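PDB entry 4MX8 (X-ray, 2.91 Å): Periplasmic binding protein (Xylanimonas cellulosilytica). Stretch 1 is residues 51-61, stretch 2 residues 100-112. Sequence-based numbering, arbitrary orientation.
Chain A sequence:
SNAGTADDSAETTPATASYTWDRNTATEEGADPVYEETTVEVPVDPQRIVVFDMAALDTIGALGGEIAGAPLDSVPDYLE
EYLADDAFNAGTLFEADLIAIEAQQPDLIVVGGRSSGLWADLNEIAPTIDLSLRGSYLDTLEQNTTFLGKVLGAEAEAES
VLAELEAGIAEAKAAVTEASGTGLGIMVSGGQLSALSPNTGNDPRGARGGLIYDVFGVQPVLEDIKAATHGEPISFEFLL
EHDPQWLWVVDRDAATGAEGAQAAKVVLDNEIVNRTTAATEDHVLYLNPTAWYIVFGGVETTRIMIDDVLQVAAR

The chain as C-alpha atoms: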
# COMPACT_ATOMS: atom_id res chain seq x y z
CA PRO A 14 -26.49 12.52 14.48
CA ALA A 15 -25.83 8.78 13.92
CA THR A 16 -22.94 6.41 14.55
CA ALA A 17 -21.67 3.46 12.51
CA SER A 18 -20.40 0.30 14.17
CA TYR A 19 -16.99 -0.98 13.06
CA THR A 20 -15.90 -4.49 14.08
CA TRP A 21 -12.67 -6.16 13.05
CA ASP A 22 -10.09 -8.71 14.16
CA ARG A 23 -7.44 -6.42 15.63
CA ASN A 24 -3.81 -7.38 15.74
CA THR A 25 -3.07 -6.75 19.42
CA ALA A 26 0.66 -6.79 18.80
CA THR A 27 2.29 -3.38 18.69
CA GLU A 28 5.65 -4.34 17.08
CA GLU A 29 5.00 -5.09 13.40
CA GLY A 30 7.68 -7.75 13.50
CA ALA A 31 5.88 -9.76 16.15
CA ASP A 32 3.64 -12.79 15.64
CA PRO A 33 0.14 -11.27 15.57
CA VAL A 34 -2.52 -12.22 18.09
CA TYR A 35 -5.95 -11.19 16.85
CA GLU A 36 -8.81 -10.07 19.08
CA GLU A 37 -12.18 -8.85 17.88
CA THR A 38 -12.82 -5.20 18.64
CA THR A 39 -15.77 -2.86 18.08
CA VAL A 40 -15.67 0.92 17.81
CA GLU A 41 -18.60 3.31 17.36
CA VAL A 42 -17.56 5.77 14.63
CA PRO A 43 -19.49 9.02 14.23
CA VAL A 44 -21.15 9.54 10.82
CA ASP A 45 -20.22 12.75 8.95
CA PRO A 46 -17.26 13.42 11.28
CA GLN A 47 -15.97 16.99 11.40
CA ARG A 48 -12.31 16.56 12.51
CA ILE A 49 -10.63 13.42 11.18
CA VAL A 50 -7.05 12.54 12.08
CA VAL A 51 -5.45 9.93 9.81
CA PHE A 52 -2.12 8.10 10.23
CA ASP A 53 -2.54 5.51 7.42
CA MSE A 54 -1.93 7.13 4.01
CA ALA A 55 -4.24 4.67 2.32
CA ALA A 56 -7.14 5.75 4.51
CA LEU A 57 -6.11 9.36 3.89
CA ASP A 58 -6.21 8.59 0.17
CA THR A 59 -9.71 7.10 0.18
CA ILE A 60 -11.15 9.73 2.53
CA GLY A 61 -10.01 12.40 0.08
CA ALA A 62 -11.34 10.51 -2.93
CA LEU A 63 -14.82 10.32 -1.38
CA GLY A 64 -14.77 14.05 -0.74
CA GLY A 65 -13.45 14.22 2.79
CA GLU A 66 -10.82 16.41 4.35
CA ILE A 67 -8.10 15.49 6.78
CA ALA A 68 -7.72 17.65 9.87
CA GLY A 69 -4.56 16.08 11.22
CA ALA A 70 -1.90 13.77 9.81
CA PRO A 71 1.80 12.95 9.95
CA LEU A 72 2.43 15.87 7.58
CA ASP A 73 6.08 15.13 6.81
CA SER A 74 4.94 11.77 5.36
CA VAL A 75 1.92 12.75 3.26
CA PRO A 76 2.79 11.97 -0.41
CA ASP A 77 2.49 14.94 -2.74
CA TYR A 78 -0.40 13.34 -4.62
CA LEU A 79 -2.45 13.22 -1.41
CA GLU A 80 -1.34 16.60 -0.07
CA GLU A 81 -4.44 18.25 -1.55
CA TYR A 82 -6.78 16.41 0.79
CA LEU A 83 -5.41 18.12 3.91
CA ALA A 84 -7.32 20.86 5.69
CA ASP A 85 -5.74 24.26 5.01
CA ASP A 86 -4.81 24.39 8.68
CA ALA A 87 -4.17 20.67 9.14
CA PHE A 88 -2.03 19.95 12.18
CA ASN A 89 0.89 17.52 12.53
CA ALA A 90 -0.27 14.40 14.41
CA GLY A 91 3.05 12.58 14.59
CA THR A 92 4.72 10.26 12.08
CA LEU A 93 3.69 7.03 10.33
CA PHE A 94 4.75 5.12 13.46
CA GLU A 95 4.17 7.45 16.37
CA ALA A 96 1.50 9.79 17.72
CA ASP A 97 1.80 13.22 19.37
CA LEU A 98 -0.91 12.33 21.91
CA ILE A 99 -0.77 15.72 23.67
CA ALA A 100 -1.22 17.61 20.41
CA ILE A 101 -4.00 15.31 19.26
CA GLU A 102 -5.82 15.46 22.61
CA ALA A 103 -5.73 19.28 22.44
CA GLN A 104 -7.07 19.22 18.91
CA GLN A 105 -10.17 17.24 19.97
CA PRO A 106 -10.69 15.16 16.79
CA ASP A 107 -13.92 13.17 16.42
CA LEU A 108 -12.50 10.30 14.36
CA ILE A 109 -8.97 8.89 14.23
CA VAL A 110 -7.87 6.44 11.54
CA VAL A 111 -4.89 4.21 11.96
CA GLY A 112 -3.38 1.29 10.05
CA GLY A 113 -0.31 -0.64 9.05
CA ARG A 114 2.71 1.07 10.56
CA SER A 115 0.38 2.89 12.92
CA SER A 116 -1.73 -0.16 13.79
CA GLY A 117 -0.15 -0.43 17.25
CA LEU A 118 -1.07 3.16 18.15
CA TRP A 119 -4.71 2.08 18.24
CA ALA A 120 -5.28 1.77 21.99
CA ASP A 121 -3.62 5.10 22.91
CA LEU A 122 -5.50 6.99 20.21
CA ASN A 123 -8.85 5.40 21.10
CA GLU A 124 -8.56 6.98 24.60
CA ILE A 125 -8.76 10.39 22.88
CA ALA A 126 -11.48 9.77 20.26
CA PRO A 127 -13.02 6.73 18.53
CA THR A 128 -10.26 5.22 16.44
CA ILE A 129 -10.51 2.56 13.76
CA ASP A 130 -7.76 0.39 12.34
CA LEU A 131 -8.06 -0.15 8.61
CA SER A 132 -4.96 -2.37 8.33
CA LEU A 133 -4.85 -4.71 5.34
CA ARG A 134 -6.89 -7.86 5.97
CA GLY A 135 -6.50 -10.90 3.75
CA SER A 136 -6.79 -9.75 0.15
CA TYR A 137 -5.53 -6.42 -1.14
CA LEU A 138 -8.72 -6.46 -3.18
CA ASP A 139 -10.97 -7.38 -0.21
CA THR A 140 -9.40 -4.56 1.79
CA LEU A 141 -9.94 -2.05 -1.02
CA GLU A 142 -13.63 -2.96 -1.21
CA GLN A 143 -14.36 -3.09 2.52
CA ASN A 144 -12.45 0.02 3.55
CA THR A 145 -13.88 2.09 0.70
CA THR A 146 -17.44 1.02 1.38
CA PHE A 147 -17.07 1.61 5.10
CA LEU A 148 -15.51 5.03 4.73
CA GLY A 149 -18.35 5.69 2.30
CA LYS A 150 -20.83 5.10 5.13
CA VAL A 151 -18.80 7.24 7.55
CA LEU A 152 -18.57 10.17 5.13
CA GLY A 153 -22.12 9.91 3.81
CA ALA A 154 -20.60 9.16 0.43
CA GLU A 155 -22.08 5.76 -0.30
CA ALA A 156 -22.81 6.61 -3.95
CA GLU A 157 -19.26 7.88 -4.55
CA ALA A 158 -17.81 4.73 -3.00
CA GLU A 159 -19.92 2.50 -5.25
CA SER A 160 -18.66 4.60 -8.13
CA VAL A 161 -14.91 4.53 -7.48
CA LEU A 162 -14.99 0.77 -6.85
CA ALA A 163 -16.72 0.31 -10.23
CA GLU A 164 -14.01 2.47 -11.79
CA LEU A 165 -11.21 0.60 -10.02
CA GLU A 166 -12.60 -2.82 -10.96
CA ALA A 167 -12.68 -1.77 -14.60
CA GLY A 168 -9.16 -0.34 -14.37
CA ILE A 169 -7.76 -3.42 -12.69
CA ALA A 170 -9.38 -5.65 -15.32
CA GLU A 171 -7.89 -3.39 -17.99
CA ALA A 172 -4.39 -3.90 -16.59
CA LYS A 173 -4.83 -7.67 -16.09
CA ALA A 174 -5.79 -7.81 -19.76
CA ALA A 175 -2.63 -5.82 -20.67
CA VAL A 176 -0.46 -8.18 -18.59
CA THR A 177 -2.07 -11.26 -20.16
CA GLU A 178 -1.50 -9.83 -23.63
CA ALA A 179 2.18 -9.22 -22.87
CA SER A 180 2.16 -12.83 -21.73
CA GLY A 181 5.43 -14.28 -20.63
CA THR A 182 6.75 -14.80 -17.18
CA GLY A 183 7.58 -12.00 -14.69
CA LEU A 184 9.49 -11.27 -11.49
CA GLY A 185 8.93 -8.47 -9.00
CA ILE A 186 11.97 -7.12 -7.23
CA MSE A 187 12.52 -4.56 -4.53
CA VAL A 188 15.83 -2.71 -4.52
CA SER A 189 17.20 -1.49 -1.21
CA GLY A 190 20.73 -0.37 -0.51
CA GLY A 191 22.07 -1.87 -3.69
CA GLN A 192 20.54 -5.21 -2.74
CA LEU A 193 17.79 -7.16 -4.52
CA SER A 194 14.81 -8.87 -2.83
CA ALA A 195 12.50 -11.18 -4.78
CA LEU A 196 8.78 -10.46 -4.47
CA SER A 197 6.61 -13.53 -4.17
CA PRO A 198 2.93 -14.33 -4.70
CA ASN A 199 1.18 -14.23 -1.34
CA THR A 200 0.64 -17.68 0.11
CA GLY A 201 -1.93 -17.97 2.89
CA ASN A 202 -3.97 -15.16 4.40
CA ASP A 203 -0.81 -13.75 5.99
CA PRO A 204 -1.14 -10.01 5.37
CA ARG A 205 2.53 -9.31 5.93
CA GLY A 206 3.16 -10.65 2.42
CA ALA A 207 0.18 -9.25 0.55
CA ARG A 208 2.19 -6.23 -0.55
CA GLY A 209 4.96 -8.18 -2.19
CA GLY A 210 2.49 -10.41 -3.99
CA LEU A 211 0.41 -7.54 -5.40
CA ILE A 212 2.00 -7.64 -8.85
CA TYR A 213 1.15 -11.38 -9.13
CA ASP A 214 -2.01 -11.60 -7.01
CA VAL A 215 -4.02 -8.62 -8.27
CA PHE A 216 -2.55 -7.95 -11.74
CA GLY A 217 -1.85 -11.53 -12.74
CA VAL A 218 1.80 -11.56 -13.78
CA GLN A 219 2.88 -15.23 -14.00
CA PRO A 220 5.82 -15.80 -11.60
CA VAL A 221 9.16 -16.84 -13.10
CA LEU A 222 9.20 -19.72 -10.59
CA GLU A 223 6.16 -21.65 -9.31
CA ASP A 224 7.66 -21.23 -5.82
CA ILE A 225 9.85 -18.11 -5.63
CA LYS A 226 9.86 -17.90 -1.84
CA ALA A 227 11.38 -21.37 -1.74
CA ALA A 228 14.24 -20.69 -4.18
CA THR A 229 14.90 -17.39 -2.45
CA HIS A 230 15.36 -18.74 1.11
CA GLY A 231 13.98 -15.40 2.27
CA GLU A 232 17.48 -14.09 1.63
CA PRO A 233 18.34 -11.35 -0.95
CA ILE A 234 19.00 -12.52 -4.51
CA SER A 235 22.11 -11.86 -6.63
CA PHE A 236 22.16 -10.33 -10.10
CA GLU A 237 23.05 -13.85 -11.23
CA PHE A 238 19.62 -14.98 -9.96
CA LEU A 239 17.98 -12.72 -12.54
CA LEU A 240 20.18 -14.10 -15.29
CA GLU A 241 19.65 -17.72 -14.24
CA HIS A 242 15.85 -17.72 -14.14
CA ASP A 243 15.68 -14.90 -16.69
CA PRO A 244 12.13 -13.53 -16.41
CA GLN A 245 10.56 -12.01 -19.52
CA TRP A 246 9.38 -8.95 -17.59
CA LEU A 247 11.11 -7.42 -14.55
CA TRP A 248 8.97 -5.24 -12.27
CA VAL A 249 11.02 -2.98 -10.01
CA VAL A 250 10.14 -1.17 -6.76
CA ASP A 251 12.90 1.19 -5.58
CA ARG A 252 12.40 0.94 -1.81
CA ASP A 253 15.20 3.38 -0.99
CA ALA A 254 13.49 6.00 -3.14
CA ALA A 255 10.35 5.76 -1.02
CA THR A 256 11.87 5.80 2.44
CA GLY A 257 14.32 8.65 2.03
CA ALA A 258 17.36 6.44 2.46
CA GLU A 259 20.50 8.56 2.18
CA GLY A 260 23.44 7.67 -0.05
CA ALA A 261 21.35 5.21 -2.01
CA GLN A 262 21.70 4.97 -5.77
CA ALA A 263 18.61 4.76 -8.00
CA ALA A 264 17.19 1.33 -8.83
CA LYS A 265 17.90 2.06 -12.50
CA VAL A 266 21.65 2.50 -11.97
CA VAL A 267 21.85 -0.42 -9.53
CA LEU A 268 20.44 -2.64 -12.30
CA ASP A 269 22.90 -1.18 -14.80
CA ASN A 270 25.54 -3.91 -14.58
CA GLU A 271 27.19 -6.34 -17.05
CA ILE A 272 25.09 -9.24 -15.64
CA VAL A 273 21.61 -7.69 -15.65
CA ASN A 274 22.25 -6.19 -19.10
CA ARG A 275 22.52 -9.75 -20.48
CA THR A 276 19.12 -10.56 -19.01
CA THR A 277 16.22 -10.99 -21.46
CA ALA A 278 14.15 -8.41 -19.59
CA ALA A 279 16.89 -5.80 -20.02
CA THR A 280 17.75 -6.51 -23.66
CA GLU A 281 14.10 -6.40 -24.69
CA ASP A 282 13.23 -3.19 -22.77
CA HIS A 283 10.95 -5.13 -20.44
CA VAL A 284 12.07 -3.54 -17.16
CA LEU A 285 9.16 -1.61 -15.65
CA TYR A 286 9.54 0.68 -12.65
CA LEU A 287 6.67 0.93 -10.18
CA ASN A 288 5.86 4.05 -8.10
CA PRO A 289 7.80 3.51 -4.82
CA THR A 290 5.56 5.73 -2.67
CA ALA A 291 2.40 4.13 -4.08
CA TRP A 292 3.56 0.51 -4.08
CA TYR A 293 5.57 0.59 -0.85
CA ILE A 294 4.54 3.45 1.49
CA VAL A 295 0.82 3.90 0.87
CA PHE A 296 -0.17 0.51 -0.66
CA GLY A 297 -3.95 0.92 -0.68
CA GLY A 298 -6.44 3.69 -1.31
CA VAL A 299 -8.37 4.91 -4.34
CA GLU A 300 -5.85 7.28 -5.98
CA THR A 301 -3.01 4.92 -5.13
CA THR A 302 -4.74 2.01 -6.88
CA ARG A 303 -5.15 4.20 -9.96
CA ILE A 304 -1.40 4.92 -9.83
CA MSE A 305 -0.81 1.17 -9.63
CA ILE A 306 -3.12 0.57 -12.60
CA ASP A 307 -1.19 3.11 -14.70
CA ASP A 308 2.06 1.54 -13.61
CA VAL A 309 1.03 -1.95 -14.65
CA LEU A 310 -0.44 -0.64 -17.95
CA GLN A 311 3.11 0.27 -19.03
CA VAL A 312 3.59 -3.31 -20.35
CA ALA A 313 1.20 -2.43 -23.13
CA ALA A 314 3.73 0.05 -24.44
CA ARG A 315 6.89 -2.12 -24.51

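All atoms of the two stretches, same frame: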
# COMPACT_ATOMS: atom_id res chain seq x y z
N VAL A 51 -5.78 11.16 10.52
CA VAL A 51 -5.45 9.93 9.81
C VAL A 51 -3.94 9.66 9.82
O VAL A 51 -3.16 10.52 9.40
CB VAL A 51 -5.94 9.99 8.35
CG1 VAL A 51 -5.46 8.78 7.55
CG2 VAL A 51 -7.45 10.08 8.30
N PHE A 52 -3.53 8.48 10.27
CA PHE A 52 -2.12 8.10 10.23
C PHE A 52 -1.75 7.17 9.06
O PHE A 52 -0.58 7.04 8.71
CB PHE A 52 -1.69 7.41 11.54
CG PHE A 52 -1.56 8.35 12.72
CD1 PHE A 52 -0.34 8.90 13.05
CD2 PHE A 52 -2.66 8.65 13.51
CE1 PHE A 52 -0.22 9.75 14.16
CE2 PHE A 52 -2.55 9.50 14.61
CZ PHE A 52 -1.33 10.05 14.94
N ASP A 53 -2.74 6.48 8.50
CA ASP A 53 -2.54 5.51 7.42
C ASP A 53 -2.83 6.19 6.07
O ASP A 53 -3.97 6.56 5.79
CB ASP A 53 -3.44 4.28 7.63
CG ASP A 53 -3.40 3.27 6.48
OD1 ASP A 53 -2.28 2.89 6.05
OD2 ASP A 53 -4.49 2.85 6.01
N MSE A 54 -1.79 6.37 5.26
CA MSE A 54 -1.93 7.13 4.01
C MSE A 54 -3.00 6.56 3.08
O MSE A 54 -3.59 7.28 2.28
CB MSE A 54 -0.57 7.25 3.29
CG MSE A 54 0.52 8.03 4.04
SE MSE A 54 -0.04 9.78 4.69
CE MSE A 54 -0.87 9.31 6.37
N ALA A 55 -3.27 5.26 3.20
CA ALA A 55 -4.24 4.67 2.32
C ALA A 55 -5.64 5.08 2.74
O ALA A 55 -6.52 5.30 1.90
CB ALA A 55 -4.09 3.19 2.29
N ALA A 56 -5.87 5.19 4.05
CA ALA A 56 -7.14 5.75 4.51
C ALA A 56 -7.24 7.23 4.17
O ALA A 56 -8.31 7.71 3.84
CB ALA A 56 -7.32 5.56 5.98
N LEU A 57 -6.12 7.95 4.27
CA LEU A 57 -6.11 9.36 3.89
C LEU A 57 -6.53 9.48 2.43
O LEU A 57 -7.40 10.27 2.10
CB LEU A 57 -4.73 10.01 4.12
CG LEU A 57 -4.67 11.55 3.98
CD1 LEU A 57 -3.56 12.09 4.84
CD2 LEU A 57 -4.45 12.02 2.54
N ASP A 58 -5.90 8.67 1.59
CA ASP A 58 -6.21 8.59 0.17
C ASP A 58 -7.72 8.45 -0.06
O ASP A 58 -8.35 9.31 -0.68
CB ASP A 58 -5.48 7.38 -0.43
CG ASP A 58 -5.61 7.29 -1.94
OD1 ASP A 58 -6.53 7.91 -2.53
OD2 ASP A 58 -4.79 6.55 -2.55
N THR A 59 -8.30 7.37 0.45
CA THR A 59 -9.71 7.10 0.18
C THR A 59 -10.63 8.19 0.74
O THR A 59 -11.58 8.62 0.06
CB THR A 59 -10.14 5.70 0.67
OG1 THR A 59 -9.42 4.71 -0.08
CG2 THR A 59 -11.62 5.49 0.43
N ILE A 60 -10.34 8.65 1.96
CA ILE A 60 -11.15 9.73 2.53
C ILE A 60 -11.19 10.95 1.60
O ILE A 60 -12.24 11.52 1.36
CB ILE A 60 -10.73 10.11 3.96
CG1 ILE A 60 -11.07 8.96 4.90
CG2 ILE A 60 -11.49 11.30 4.41
CD1 ILE A 60 -10.42 9.09 6.25
N GLY A 61 -10.04 11.31 1.03
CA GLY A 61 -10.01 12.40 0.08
C GLY A 61 -10.84 12.12 -1.16
O GLY A 61 -11.60 12.97 -1.61
N ALA A 100 -0.72 16.76 21.48
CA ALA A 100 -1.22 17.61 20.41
C ALA A 100 -2.61 17.16 20.02
O ALA A 100 -3.55 17.97 20.00
CB ALA A 100 -0.31 17.53 19.21
N ILE A 101 -2.73 15.87 19.70
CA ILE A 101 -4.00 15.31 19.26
C ILE A 101 -5.11 15.55 20.28
O ILE A 101 -6.18 16.03 19.92
CB ILE A 101 -3.87 13.82 18.93
CG1 ILE A 101 -2.88 13.64 17.77
CG2 ILE A 101 -5.22 13.25 18.54
CD1 ILE A 101 -2.62 12.20 17.42
N GLU A 102 -4.85 15.24 21.54
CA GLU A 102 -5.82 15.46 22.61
C GLU A 102 -6.32 16.90 22.59
O GLU A 102 -7.53 17.13 22.58
CB GLU A 102 -5.23 15.13 23.98
CG GLU A 102 -6.00 15.69 25.16
CD GLU A 102 -7.30 14.95 25.42
OE1 GLU A 102 -7.36 13.72 25.20
OE2 GLU A 102 -8.27 15.61 25.86
N ALA A 103 -5.39 17.85 22.56
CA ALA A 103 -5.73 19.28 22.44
C ALA A 103 -6.60 19.60 21.23
O ALA A 103 -7.45 20.48 21.27
CB ALA A 103 -4.47 20.12 22.39
N GLN A 104 -6.39 18.88 20.14
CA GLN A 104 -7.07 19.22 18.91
C GLN A 104 -8.50 18.66 18.84
O GLN A 104 -9.25 18.98 17.91
CB GLN A 104 -6.26 18.74 17.72
CG GLN A 104 -6.43 19.67 16.57
CD GLN A 104 -5.62 20.90 16.75
OE1 GLN A 104 -4.43 20.83 17.07
NE2 GLN A 104 -6.25 22.05 16.58
N GLN A 105 -8.84 17.82 19.81
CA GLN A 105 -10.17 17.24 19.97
C GLN A 105 -10.80 16.67 18.69
O GLN A 105 -11.91 17.05 18.35
CB GLN A 105 -11.13 18.29 20.60
CG GLN A 105 -11.02 18.46 22.13
CD GLN A 105 -11.46 17.22 22.93
OE1 GLN A 105 -12.63 17.08 23.30
NE2 GLN A 105 -10.51 16.32 23.20
N PRO A 106 -10.11 15.75 18.00
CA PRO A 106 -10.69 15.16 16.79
C PRO A 106 -11.91 14.32 17.12
O PRO A 106 -12.05 13.93 18.29
CB PRO A 106 -9.59 14.20 16.33
CG PRO A 106 -8.90 13.80 17.58
CD PRO A 106 -8.88 15.06 18.41
N ASP A 107 -12.78 14.05 16.15
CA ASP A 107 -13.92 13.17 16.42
C ASP A 107 -13.81 11.80 15.77
O ASP A 107 -14.63 10.94 16.05
CB ASP A 107 -15.28 13.82 16.13
CG ASP A 107 -15.40 14.39 14.72
OD1 ASP A 107 -14.48 14.16 13.91
OD2 ASP A 107 -16.43 15.07 14.43
N LEU A 108 -12.81 11.61 14.93
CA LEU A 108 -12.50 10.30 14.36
C LEU A 108 -11.00 10.20 14.10
O LEU A 108 -10.40 11.13 13.55
CB LEU A 108 -13.28 10.05 13.07
CG LEU A 108 -12.90 8.80 12.28
CD1 LEU A 108 -13.09 7.58 13.15
CD2 LEU A 108 -13.71 8.66 11.00
N ILE A 109 -10.39 9.10 14.49
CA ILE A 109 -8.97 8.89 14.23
C ILE A 109 -8.82 7.59 13.45
O ILE A 109 -9.42 6.58 13.80
CB ILE A 109 -8.15 8.79 15.53
CG1 ILE A 109 -8.30 10.07 16.35
CG2 ILE A 109 -6.69 8.49 15.25
CD1 ILE A 109 -7.64 9.99 17.70
N VAL A 110 -8.02 7.62 12.38
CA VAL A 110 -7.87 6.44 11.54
C VAL A 110 -6.43 6.00 11.50
O VAL A 110 -5.53 6.78 11.18
CB VAL A 110 -8.39 6.64 10.10
CG1 VAL A 110 -8.31 5.33 9.34
CG2 VAL A 110 -9.81 7.12 10.12
N VAL A 111 -6.22 4.73 11.79
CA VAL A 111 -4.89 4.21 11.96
C VAL A 111 -4.76 2.95 11.10
O VAL A 111 -5.77 2.38 10.68
CB VAL A 111 -4.69 3.93 13.47
CG1 VAL A 111 -4.58 2.45 13.76
CG2 VAL A 111 -3.53 4.71 14.00
N GLY A 112 -3.55 2.53 10.79
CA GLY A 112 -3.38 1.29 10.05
C GLY A 112 -1.93 1.01 9.72
O GLY A 112 -1.09 1.91 9.73

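The two stretches meet as neighbouring parallel strands, joined by a single backbone hydrogen bond and sealed by apolar side chains. Val-51 pairs with Val-110, their CA atoms 4.6 Å apart. The carbonyl of Val-110 is the hub: its O accepts a nearly straight hydrogen bond from Phe-52 N at 2.8 Å and also receives a CA-H...O contact from Val-51 CA at 3.4 Å.

Val-51 and Val-110 place their side chains on the same face of the sheet, where Val-51 CG2 lies 4.0 Å from Val-110 CB. Beta-branched valine suits an extended backbone and offers compact methyls for packing. The helix that begins just after Asp-53 covers Val-110 further: Ala-56 CB comes within 3.5 Å of Val-110 CG1, its small side chain allowing close approach, and one turn later Ile-60 CD1 reaches to 4.4 Å from Val-110 CG2.

The Phe-52 side chain points toward the second stretch. Phe-52 CZ lies 3.5 Å from Ile-101 CD1 and Phe-52 CE2 4.3 Å from Ile-109 CG2; a wide aromatic ring reaches both branched aliphatic chains along its edge.

Asp-53 caps the helix, its OD2 accepting a weak hydrogen bond from Ala-56 N at 3.3 Å; a short carboxylate suits the N-cap, where first-turn amides lack partners within the helix. Asp-53 CB also sits 3.6 Å from Gly-112 N; an ideal CB on Gly-112 would lie only 3.1 Å from Asp-53 CG, so glycine suits this tight spot.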